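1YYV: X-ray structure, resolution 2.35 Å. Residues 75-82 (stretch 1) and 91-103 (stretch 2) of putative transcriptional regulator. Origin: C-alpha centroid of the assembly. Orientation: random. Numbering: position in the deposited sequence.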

# COMPACT_ATOMS: atom_id res chain seq x y z
N GLN A 75 -0.56 -14.28 -10.04
CA GLN A 75 -0.08 -13.94 -11.37
C GLN A 75 1.00 -12.87 -11.36
O GLN A 75 1.76 -12.78 -12.34
N ASP A 76 1.11 -12.11 -10.25
CA ASP A 76 2.23 -11.20 -10.03
C ASP A 76 3.50 -11.98 -9.67
O ASP A 76 4.59 -11.50 -9.89
N GLY A 77 3.36 -13.18 -9.13
CA GLY A 77 4.52 -14.02 -8.86
C GLY A 77 4.87 -14.12 -7.39
O GLY A 77 6.00 -14.52 -7.03
N PHE A 78 3.90 -13.76 -6.53
CA PHE A 78 4.14 -13.67 -5.11
C PHE A 78 3.69 -14.94 -4.37
O PHE A 78 4.10 -15.16 -3.21
N LEU A 79 2.82 -15.74 -4.99
CA LEU A 79 2.30 -16.93 -4.31
C LEU A 79 2.48 -18.19 -5.12
O LEU A 79 2.40 -18.19 -6.35
N ASN A 80 2.75 -19.26 -4.38
CA ASN A 80 2.53 -20.63 -4.87
C ASN A 80 1.13 -21.11 -4.53
O ASN A 80 0.66 -20.95 -3.40
N ARG A 81 0.43 -21.61 -5.54
CA ARG A 81 -0.86 -22.23 -5.32
C ARG A 81 -0.87 -23.73 -5.67
O ARG A 81 -0.67 -24.12 -6.83
N VAL A 82 -1.10 -24.56 -4.66
CA VAL A 82 -1.13 -26.02 -4.86
C VAL A 82 -2.52 -26.60 -4.59
O VAL A 82 -3.06 -26.43 -3.50
N VAL A 91 -7.12 -25.98 -1.46
CA VAL A 91 -6.06 -25.33 -2.19
C VAL A 91 -5.22 -24.64 -1.14
O VAL A 91 -5.76 -23.99 -0.24
N GLU A 92 -3.91 -24.81 -1.23
CA GLU A 92 -2.96 -24.18 -0.33
C GLU A 92 -2.10 -23.13 -1.01
O GLU A 92 -1.72 -23.29 -2.19
N TYR A 93 -1.78 -22.09 -0.23
CA TYR A 93 -1.02 -20.89 -0.64
C TYR A 93 0.19 -20.69 0.22
O TYR A 93 0.11 -20.76 1.44
N SER A 94 1.32 -20.40 -0.41
CA SER A 94 2.48 -19.89 0.30
C SER A 94 3.17 -18.82 -0.57
O SER A 94 2.84 -18.66 -1.76
N LEU A 95 4.13 -18.13 0.04
CA LEU A 95 4.94 -17.12 -0.64
C LEU A 95 6.10 -17.72 -1.43
O LEU A 95 6.79 -18.62 -0.96
N THR A 96 6.29 -17.18 -2.62
CA THR A 96 7.49 -17.41 -3.38
C THR A 96 8.62 -16.57 -2.75
O THR A 96 8.35 -15.72 -1.88
N PRO A 97 9.89 -16.83 -3.13
CA PRO A 97 10.97 -15.88 -2.74
C PRO A 97 10.69 -14.43 -3.09
O PRO A 97 10.93 -13.54 -2.27
N LEU A 98 10.19 -14.16 -4.30
CA LEU A 98 9.76 -12.80 -4.66
C LEU A 98 8.65 -12.28 -3.73
O LEU A 98 8.63 -11.09 -3.34
N GLY A 99 7.72 -13.15 -3.39
CA GLY A 99 6.63 -12.80 -2.49
C GLY A 99 7.04 -12.54 -1.06
O GLY A 99 6.40 -11.75 -0.38
N GLU A 100 8.08 -13.24 -0.60
CA GLU A 100 8.73 -12.98 0.71
C GLU A 100 9.30 -11.55 0.80
O GLU A 100 9.19 -10.89 1.85
N GLN A 101 9.92 -11.08 -0.28
CA GLN A 101 10.49 -9.73 -0.32
C GLN A 101 9.44 -8.63 -0.15
O GLN A 101 9.53 -7.81 0.76
N VAL A 102 8.42 -8.64 -1.01
CA VAL A 102 7.37 -7.62 -0.94
C VAL A 102 6.61 -7.68 0.38
O VAL A 102 6.20 -6.65 0.91
N SER A 103 6.42 -8.89 0.89
CA SER A 103 5.72 -9.12 2.13
C SER A 103 6.48 -8.48 3.32
O SER A 103 5.86 -7.89 4.22

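The shortest polar contact between the stretches belongs to Thr96. Its CA-to-CB bond points toward stretch 1, and chi1 is p (65°). Thr96 OG1 donates to Gly77 O at 2.6 Å. The same oxygen, Thr96 OG1, accepts from Gly99 N at 3.0 Å and so caps the following helix. One hydroxyl thus ties the helix start to the Schellman turn at Gly77. Thr96 N adds a bond to Phe78 O at 3.0 Å.

Beyond this junction the strands run antiparallel. Asn80 pairs with Ser94 through Asn80 N to Ser94 O (2.7 Å) and Ser94 N to Asn80 O (3.1 Å). Val82 pairs with Glu92 through Val82 N to Glu92 O (2.8 Å) and Glu92 N to Val82 O (2.9 Å). The side chains of these four residues share one face of the sheet. Asn80 is m and Ser94 is p; Asn80 CB lies 3.8 Å from Ser94 OG. Asn80 OD1 also approaches Thr96 CG2 at 3.5 Å.

Arg81 and Tyr93 occupy the other face. Arg81 is t at chi1, and its aliphatic part does the packing: Arg81 CG lies 3.3 Å from Val91 CG2 and 3.6 Å from Tyr93 CE1. Tyr93, chi1 m, also meets Leu79, with Leu79 CD1 4.2 Å from Tyr93 CD1. Leu79 (m, t) reaches Leu95 (m, t) as well, Leu79 CD2 to Leu95 CD2 being 4.0 Å.

Phe78, chi1 m, packs against the helix. Val102, chi1 p, points toward stretch 1 and sets its CG1 over one ring face, 4.0 Å from Phe78 CD1. Leu98 (t, p) adds its CD2 at 3.9 Å from Phe78 CE1. Gly99 permits the close approach: a CB there would clash with Phe78 O, which instead sits 3.5 Å from Gly99 CA.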

# COMPACT_ATOMS: atom_id res chain seq x y z
CB GLN A 75 -1.18 -13.71 -12.43
CG GLN A 75 -2.28 -12.74 -12.06
CD GLN A 75 -3.62 -13.05 -12.75
OE1 GLN A 75 -3.92 -14.21 -13.06
NE2 GLN A 75 -4.44 -12.02 -12.96
CB ASP A 76 1.89 -10.18 -8.94
CG ASP A 76 0.96 -9.04 -9.45
OD1 ASP A 76 0.71 -8.96 -10.67
OD2 ASP A 76 0.46 -8.23 -8.62
CB PHE A 78 3.46 -12.44 -4.50
CG PHE A 78 3.86 -11.12 -5.14
CD1 PHE A 78 5.20 -10.83 -5.44
CD2 PHE A 78 2.90 -10.16 -5.41
CE1 PHE A 78 5.57 -9.62 -6.01
CE2 PHE A 78 3.25 -8.94 -5.97
CZ PHE A 78 4.58 -8.67 -6.28
CB LEU A 79 0.81 -16.81 -3.94
CG LEU A 79 0.27 -15.52 -3.37
CD1 LEU A 79 -1.21 -15.63 -3.27
CD2 LEU A 79 0.92 -15.14 -2.02
CB ASN A 80 3.61 -21.56 -4.34
CG ASN A 80 4.95 -21.24 -4.93
OD1 ASN A 80 5.94 -21.08 -4.21
ND2 ASN A 80 5.00 -21.10 -6.28
CB ARG A 81 -1.95 -21.48 -6.07
CG ARG A 81 -3.32 -22.15 -5.90
CD ARG A 81 -4.26 -21.68 -6.95
NE ARG A 81 -3.75 -22.05 -8.26
CZ ARG A 81 -4.44 -21.94 -9.39
NH1 ARG A 81 -5.70 -21.47 -9.39
NH2 ARG A 81 -3.87 -22.32 -10.54
CB VAL A 82 -0.08 -26.75 -3.99
CG1 VAL A 82 0.01 -28.23 -4.38
CG2 VAL A 82 1.29 -26.09 -4.14
CB VAL A 91 -6.62 -24.37 -3.27
CG1 VAL A 91 -7.52 -23.32 -2.65
CG2 VAL A 91 -5.51 -23.78 -4.05
CB GLU A 92 -2.05 -25.25 0.30
CG GLU A 92 -2.58 -25.70 1.63
CD GLU A 92 -2.14 -27.07 1.97
OE1 GLU A 92 -0.94 -27.32 1.85
OE2 GLU A 92 -3.02 -27.92 2.36
CB TYR A 93 -1.92 -19.63 -0.53
CG TYR A 93 -3.12 -19.71 -1.42
CD1 TYR A 93 -3.03 -19.39 -2.78
CD2 TYR A 93 -4.33 -20.18 -0.95
CE1 TYR A 93 -4.12 -19.52 -3.62
CE2 TYR A 93 -5.44 -20.31 -1.78
CZ TYR A 93 -5.32 -19.98 -3.12
OH TYR A 93 -6.39 -20.08 -3.97
CB SER A 94 3.47 -21.02 0.61
OG SER A 94 3.79 -21.72 -0.58
CB LEU A 95 5.53 -16.12 0.37
CG LEU A 95 4.58 -15.34 1.26
CD1 LEU A 95 5.36 -14.82 2.41
CD2 LEU A 95 3.88 -14.21 0.50
CB THR A 96 7.24 -17.00 -4.84
OG1 THR A 96 7.00 -15.59 -4.90
CG2 THR A 96 6.03 -17.77 -5.42
CB PRO A 97 12.20 -16.40 -3.51
CG PRO A 97 11.92 -17.89 -3.63
CD PRO A 97 10.42 -17.98 -3.89
CB LEU A 98 9.31 -12.75 -6.14
CG LEU A 98 9.17 -11.35 -6.75
CD1 LEU A 98 10.56 -10.68 -6.93
CD2 LEU A 98 8.41 -11.38 -8.08
CB GLU A 100 9.84 -14.00 0.98
CG GLU A 100 9.33 -15.43 1.20
CD GLU A 100 10.44 -16.48 1.39
OE1 GLU A 100 11.63 -16.11 1.46
OE2 GLU A 100 10.12 -17.70 1.47
CB GLN A 101 11.29 -9.53 -1.60
CG GLN A 101 12.53 -10.47 -1.74
CD GLN A 101 13.28 -10.26 -3.06
OE1 GLN A 101 13.42 -9.12 -3.56
NE2 GLN A 101 13.76 -11.36 -3.65
CB VAL A 102 6.38 -7.73 -2.12
CG1 VAL A 102 5.46 -8.91 -1.98
CG2 VAL A 102 5.58 -6.42 -2.28
CB SER A 103 5.53 -10.63 2.35
OG SER A 103 5.04 -10.88 3.67